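Local coordinates for arabinofuranosidase (Bifidobacterium longum, PDB 2Y2W), which hydrolyses terminal non-reducing alpha-L-arabinofuranoside residues from arabinan and arabinoxylan, contributing to plant cell wall degradation, at residues 62-68 with 404-410; 280-286 with 334-340. Residues are numbered along the deposited sequence.

Contact 1 (62-68 with 404-410); sequences RLFGSFV and SASRAQL
A buried parallel strand pairing closes the (beta/alpha)8 barrel, first strand beside last: the short axes of 65-67 and 404-408 approach to 3.9 Å at 43°. Gly65 pairs with Ser406. Ala405 N donates to Arg62 O (3.2 Å), Gly65 N weakly to Ala405 O (3.0 Å), and Arg407 N to Gly65 O (3.0 Å). Ser66 OG, with chi1 t, donates a hydrogen bond to Arg407 O (3.0 Å). A cis peptide joins Ala408 to Gln409, and Leu410 N donates a hydrogen bond to Phe67 O (3.1 Å). Phe67, chi1 t, lies with its ring edge at Ala408 (CD2 to CB 3.8 Å), while Val68 CG2 meets Leu410 CB at 3.7 Å. One water bridges Ser66 O (2.9 Å) and Ser406 OG (2.5 Å). NE2 of Gln409, m at chi1 and t at chi2, makes a weak hydrogen bond to Glu69; by similarity both bind arabinofuranose. Towards this probable sugar site a serine hydroxyl and, past the cis peptide, Leu410 N supplement the main-chain bonds of the seam.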
loop_
_atom_site.group_PDB
_atom_site.type_symbol
_atom_site.label_atom_id
_atom_site.label_comp_id
_atom_site.label_asym_id
_atom_site.label_seq_id
_atom_site.Cartn_x
_atom_site.Cartn_y
_atom_site.Cartn_z
ATOM N N ARG D 62 12.419 14.837 29.216
ATOM C CA ARG D 62 12.391 14.710 27.754
ATOM C C ARG D 62 12.211 16.044 27.036
ATOM O O ARG D 62 12.384 16.128 25.816
ATOM C CB ARG D 62 11.298 13.736 27.308
ATOM C CG ARG D 62 11.649 12.273 27.485
ATOM C CD ARG D 62 10.865 11.428 26.503
ATOM N NE ARG D 62 11.012 10.001 26.766
ATOM C CZ ARG D 62 10.035 9.210 27.201
ATOM N NH1 ARG D 62 8.817 9.696 27.424
ATOM N NH2 ARG D 62 10.278 7.926 27.407
ATOM N N LEU D 63 11.864 17.080 27.796
ATOM C CA LEU D 63 11.731 18.428 27.257
ATOM C C LEU D 63 13.070 18.968 26.747
ATOM O O LEU D 63 13.103 19.865 25.899
ATOM C CB LEU D 63 11.144 19.368 28.313
ATOM C CG LEU D 63 10.339 20.571 27.816
ATOM C CD1 LEU D 63 9.014 20.123 27.223
ATOM C CD2 LEU D 63 10.100 21.556 28.944
ATOM N N PHE D 64 14.164 18.413 27.261
ATOM C CA PHE D 64 15.504 18.821 26.853
ATOM C C PHE D 64 16.142 17.815 25.896
ATOM O O PHE D 64 17.335 17.521 25.981
ATOM C CB PHE D 64 16.384 19.078 28.079
ATOM C CG PHE D 64 15.762 20.014 29.080
ATOM C CD1 PHE D 64 15.591 21.364 28.779
ATOM C CD2 PHE D 64 15.332 19.543 30.314
ATOM C CE1 PHE D 64 15.007 22.228 29.693
ATOM C CE2 PHE D 64 14.746 20.401 31.237
ATOM C CZ PHE D 64 14.582 21.747 30.926
ATOM N N GLY D 65 15.334 17.297 24.978
ATOM C CA GLY D 65 15.818 16.380 23.959
ATOM C C GLY D 65 16.292 17.094 22.710
ATOM O O GLY D 65 15.995 18.273 22.506
ATOM N N SER D 66 17.042 16.374 21.878
ATOM C CA SER D 66 17.482 16.889 20.585
ATOM C C SER D 66 17.158 15.898 19.468
ATOM O O SER D 66 16.343 14.994 19.650
ATOM C CB SER D 66 18.975 17.234 20.602
ATOM O OG SER D 66 19.353 17.923 19.420
ATOM N N PHE D 67 17.811 16.070 18.321
ATOM C CA PHE D 67 17.422 15.405 17.091
ATOM C C PHE D 67 18.623 15.306 16.154
ATOM O O PHE D 67 19.210 16.315 15.774
ATOM C CB PHE D 67 16.251 16.185 16.460
ATOM C CG PHE D 67 15.805 15.689 15.099
ATOM C CD1 PHE D 67 15.861 14.343 14.755
ATOM C CD2 PHE D 67 15.273 16.588 14.179
ATOM C CE1 PHE D 67 15.429 13.908 13.508
ATOM C CE2 PHE D 67 14.838 16.160 12.931
ATOM C CZ PHE D 67 14.916 14.817 12.597
ATOM N N VAL D 68 18.991 14.075 15.814
ATOM C CA VAL D 68 20.063 13.807 14.863
ATOM C C VAL D 68 19.484 13.155 13.606
ATOM O O VAL D 68 18.912 12.060 13.659
ATOM C CB VAL D 68 21.184 12.927 15.486
ATOM C CG1 VAL D 68 22.147 12.435 14.424
ATOM C CG2 VAL D 68 21.944 13.704 16.542
ATOM N N SER D 404 7.437 16.261 25.987
ATOM C CA SER D 404 8.648 16.010 25.209
ATOM C C SER D 404 8.895 17.114 24.193
ATOM O O SER D 404 7.958 17.644 23.599
ATOM C CB SER D 404 8.568 14.663 24.494
ATOM O OG SER D 404 9.794 14.367 23.850
ATOM N N ALA D 405 10.167 17.450 24.003
ATOM C CA ALA D 405 10.583 18.411 22.989
ATOM C C ALA D 405 11.972 18.060 22.456
ATOM O O ALA D 405 12.877 17.731 23.225
ATOM C CB ALA D 405 10.560 19.831 23.545
ATOM N N SER D 406 12.128 18.122 21.138
ATOM C CA SER D 406 13.409 17.839 20.505
ATOM C C SER D 406 13.860 19.020 19.664
ATOM O O SER D 406 13.230 19.346 18.655
ATOM C CB SER D 406 13.331 16.578 19.637
ATOM O OG SER D 406 12.697 15.514 20.322
ATOM N N ARG D 407 14.946 19.662 20.087
ATOM C CA ARG D 407 15.501 20.786 19.346
ATOM C C ARG D 407 16.257 20.281 18.121
ATOM O O ARG D 407 17.077 19.365 18.217
ATOM C CB ARG D 407 16.418 21.634 20.228
ATOM C CG ARG D 407 16.648 23.033 19.672
ATOM C CD ARG D 407 18.026 23.563 20.018
ATOM N NE ARG D 407 18.391 24.694 19.165
ATOM C CZ ARG D 407 18.955 24.584 17.963
ATOM N NH1 ARG D 407 19.226 23.390 17.448
ATOM N NH2 ARG D 407 19.245 25.674 17.267
ATOM N N ALA D 408 15.966 20.883 16.972
ATOM C CA ALA D 408 16.582 20.493 15.709
ATOM C C ALA D 408 17.612 21.529 15.258
ATOM O O ALA D 408 17.281 22.706 15.129
ATOM C CB ALA D 408 15.511 20.307 14.640
ATOM N N GLN D 409 18.863 21.117 15.038
ATOM C CA GLN D 409 19.346 19.758 15.296
ATOM C C GLN D 409 20.575 19.798 16.214
ATOM O O GLN D 409 20.951 20.866 16.698
ATOM C CB GLN D 409 19.643 19.024 13.981
ATOM C CG GLN D 409 18.392 18.480 13.288
ATOM C CD GLN D 409 18.675 17.794 11.966
ATOM O OE1 GLN D 409 19.743 17.219 11.762
ATOM N NE2 GLN D 409 17.703 17.840 11.064
ATOM N N LEU D 410 21.197 18.646 16.455
ATOM C CA LEU D 410 22.246 18.550 17.477
ATOM C C LEU D 410 23.609 19.124 17.070
ATOM O O LEU D 410 24.216 19.877 17.835
ATOM C CB LEU D 410 22.394 17.107 17.978
ATOM C CG LEU D 410 23.256 16.889 19.227
ATOM C CD1 LEU D 410 22.706 17.642 20.442
ATOM C CD2 LEU D 410 23.398 15.407 19.531
HETATM O O HOH W 1 14.437 14.241 21.656
#

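Contact 2 (280-286 with 334-340); sequences FVSCHAY and IALSFDE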
loop_
_atom_site.group_PDB
_atom_site.type_symbol
_atom_site.label_atom_id
_atom_site.label_comp_id
_atom_site.label_asym_id
_atom_site.label_seq_id
_atom_site.Cartn_x
_atom_site.Cartn_y
_atom_site.Cartn_z
ATOM N N PHE D 280 1.575 10.073 22.062
ATOM C CA PHE D 280 2.003 11.423 21.726
ATOM C C PHE D 280 1.462 11.871 20.378
ATOM O O PHE D 280 1.101 11.050 19.533
ATOM C CB PHE D 280 3.528 11.509 21.684
ATOM C CG PHE D 280 4.185 11.477 23.032
ATOM C CD1 PHE D 280 4.420 12.655 23.733
ATOM C CD2 PHE D 280 4.593 10.270 23.590
ATOM C CE1 PHE D 280 5.045 12.634 24.977
ATOM C CE2 PHE D 280 5.217 10.235 24.837
ATOM C CZ PHE D 280 5.443 11.420 25.531
ATOM N N VAL D 281 1.406 13.187 20.203
ATOM C CA VAL D 281 1.196 13.806 18.901
ATOM C C VAL D 281 2.328 14.816 18.699
ATOM O O VAL D 281 2.673 15.560 19.617
ATOM C CB VAL D 281 -0.219 14.447 18.774
ATOM C CG1 VAL D 281 -0.476 15.482 19.875
ATOM C CG2 VAL D 281 -0.434 15.043 17.385
ATOM N N SER D 282 2.918 14.817 17.507
ATOM C CA SER D 282 4.106 15.625 17.238
ATOM C C SER D 282 3.761 17.035 16.777
ATOM O O SER D 282 2.814 17.233 16.018
ATOM C CB SER D 282 5.004 14.946 16.199
ATOM O OG SER D 282 4.513 15.153 14.886
ATOM N N CYS D 283 4.544 18.004 17.243
ATOM C CA CYS D 283 4.425 19.386 16.803
ATOM C C CYS D 283 5.762 19.869 16.264
ATOM O O CYS D 283 6.814 19.611 16.859
ATOM C CB CYS D 283 3.983 20.287 17.953
ATOM S SG CYS D 283 2.375 19.882 18.645
ATOM N N HIS D 284 5.711 20.567 15.132
ATOM C CA HIS D 284 6.905 21.103 14.490
ATOM C C HIS D 284 6.804 22.618 14.351
ATOM O O HIS D 284 5.825 23.133 13.809
ATOM C CB HIS D 284 7.121 20.438 13.127
ATOM C CG HIS D 284 7.464 18.980 13.210
ATOM N ND1 HIS D 284 8.340 18.373 12.338
ATOM C CD2 HIS D 284 7.058 18.014 14.068
ATOM C CE1 HIS D 284 8.452 17.094 12.650
ATOM N NE2 HIS D 284 7.686 16.851 13.698
ATOM N N ALA D 285 7.812 23.330 14.851
ATOM C CA ALA D 285 7.790 24.792 14.857
ATOM C C ALA D 285 9.164 25.411 14.610
ATOM O O ALA D 285 10.022 25.416 15.495
ATOM C CB ALA D 285 7.195 25.308 16.166
ATOM N N TYR D 286 9.358 25.929 13.400
ATOM C CA TYR D 286 10.587 26.635 13.036
ATOM C C TYR D 286 10.326 28.133 12.877
ATOM O O TYR D 286 9.257 28.538 12.406
ATOM C CB TYR D 286 11.176 26.075 11.738
ATOM C CG TYR D 286 11.758 24.680 11.838
ATOM C CD1 TYR D 286 13.008 24.462 12.422
ATOM C CD2 TYR D 286 11.072 23.581 11.323
ATOM C CE1 TYR D 286 13.550 23.183 12.502
ATOM C CE2 TYR D 286 11.607 22.297 11.397
ATOM C CZ TYR D 286 12.846 22.107 11.988
ATOM O OH TYR D 286 13.377 20.841 12.062
ATOM N N ILE D 334 -3.471 12.308 25.464
ATOM C CA ILE D 334 -2.375 12.308 24.508
ATOM C C ILE D 334 -1.498 13.517 24.811
ATOM O O ILE D 334 -1.955 14.659 24.727
ATOM C CB ILE D 334 -2.879 12.400 23.040
ATOM C CG1 ILE D 334 -3.907 11.299 22.719
ATOM C CG2 ILE D 334 -1.705 12.410 22.050
ATOM C CD1 ILE D 334 -3.394 9.871 22.827
ATOM N N ALA D 335 -0.246 13.258 25.179
ATOM C CA ALA D 335 0.722 14.325 25.424
ATOM C C ALA D 335 1.264 14.893 24.111
ATOM O O ALA D 335 1.201 14.240 23.065
ATOM C CB ALA D 335 1.859 13.826 26.305
ATOM N N LEU D 336 1.786 16.113 24.176
ATOM C CA LEU D 336 2.366 16.769 23.014
ATOM C C LEU D 336 3.866 16.532 22.952
ATOM O O LEU D 336 4.549 16.529 23.983
ATOM C CB LEU D 336 2.073 18.271 23.041
ATOM C CG LEU D 336 0.829 18.810 22.324
ATOM C CD1 LEU D 336 -0.464 18.132 22.778
ATOM C CD2 LEU D 336 0.739 20.316 22.517
ATOM N N SER D 337 4.368 16.333 21.736
ATOM C CA SER D 337 5.790 16.121 21.501
ATOM C C SER D 337 6.323 17.115 20.473
ATOM O O SER D 337 6.190 16.905 19.263
ATOM C CB SER D 337 6.050 14.682 21.043
ATOM O OG SER D 337 7.437 14.434 20.877
ATOM N N PHE D 338 6.922 18.200 20.959
ATOM C CA PHE D 338 7.552 19.197 20.095
ATOM C C PHE D 338 8.890 18.692 19.553
ATOM O O PHE D 338 9.945 19.261 19.836
ATOM C CB PHE D 338 7.731 20.519 20.847
ATOM C CG PHE D 338 6.739 21.575 20.460
ATOM C CD1 PHE D 338 5.485 21.625 21.058
ATOM C CD2 PHE D 338 7.058 22.522 19.491
ATOM C CE1 PHE D 338 4.566 22.605 20.696
ATOM C CE2 PHE D 338 6.148 23.504 19.122
ATOM C CZ PHE D 338 4.899 23.547 19.726
ATOM N N ASP D 339 8.828 17.631 18.751
ATOM C CA ASP D 339 10.024 16.900 18.337
ATOM C C ASP D 339 10.848 17.565 17.230
ATOM O O ASP D 339 11.914 17.068 16.864
ATOM C CB ASP D 339 9.700 15.432 18.007
ATOM C CG ASP D 339 8.571 15.275 16.998
ATOM O OD1 ASP D 339 8.106 16.285 16.428
ATOM O OD2 ASP D 339 8.149 14.119 16.778
ATOM N N GLU D 340 10.354 18.681 16.704
ATOM C CA GLU D 340 11.149 19.541 15.830
ATOM C C GLU D 340 10.836 21.010 16.103
ATOM O O GLU D 340 9.801 21.524 15.680
ATOM C CB GLU D 340 10.932 19.194 14.351
ATOM C CG GLU D 340 11.769 18.015 13.861
ATOM C CD GLU D 340 11.721 17.820 12.355
ATOM O OE1 GLU D 340 11.710 18.826 11.610
ATOM O OE2 GLU D 340 11.706 16.651 11.913
#
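Strands 280-286 and 335-339, from the sixth and seventh strands of the (beta/alpha)8 barrel, run parallel, their short axes 4.5 Å apart at 37°. Hydrogen bonds from Val281 N to Ala335 O (3.1 Å), Ser337 N to Val281 O (2.8 Å) and Cys283 N to Ser337 O (2.8 Å) set the register, which slips by one at a beta bulge, where Phe338 centres an inverse gamma turn; beyond it, in the shifted register, Ala285 N bonds to Glu340 O (2.8 Å). Phe338, its chi1 off-rotamer at -104°, takes Cys283 CB over its ring face, 3.6 Å from the centroid. Glu340, by similarity the nucleophile, ends the seventh strand, as in clan GH-A glycosidases. It is m at chi1 and t at chi2; its CB lies over the His284 ring (3.6 Å to the centroid), and OE1 accepts a 2.7 Å hydrogen bond from OH of Tyr286, chi1 m. This bond and a salt bridge from OE2 to Arg109 hold the carboxylate, consistent with a charged nucleophile. His284, also m, bonds through ND1 to Glu215, the probable proton donor/acceptor. Outside the barrel, helix 307-327 packs on Cys283, Leu336 and Phe338; inside, Met209 touches Phe280 and Ser337, while strand 402-408 flanks 335-341.

Contacts 1 and 2 belong to one eight-stranded parallel barrel, with centres about 11 Å apart. Contact 2 joins the sixth and seventh strands and is nested in sequence within the long chain excursion that contact 1 closes by bringing the eighth strand back to the first. Strands 335-341 and 402-408 are neighbours, so the two contacts meet directly: Ser406 N to Phe338 O (2.8 Å) and Phe338 N to Ser404 O (2.9 Å) are probable hydrogen bonds, and Phe67 CE2 packs 3.3 Å from Glu340 OE2. The C-terminal ends of these strands thereby bring Gln409, Tyr286 and Glu340 to the same probable arabinofuranose site.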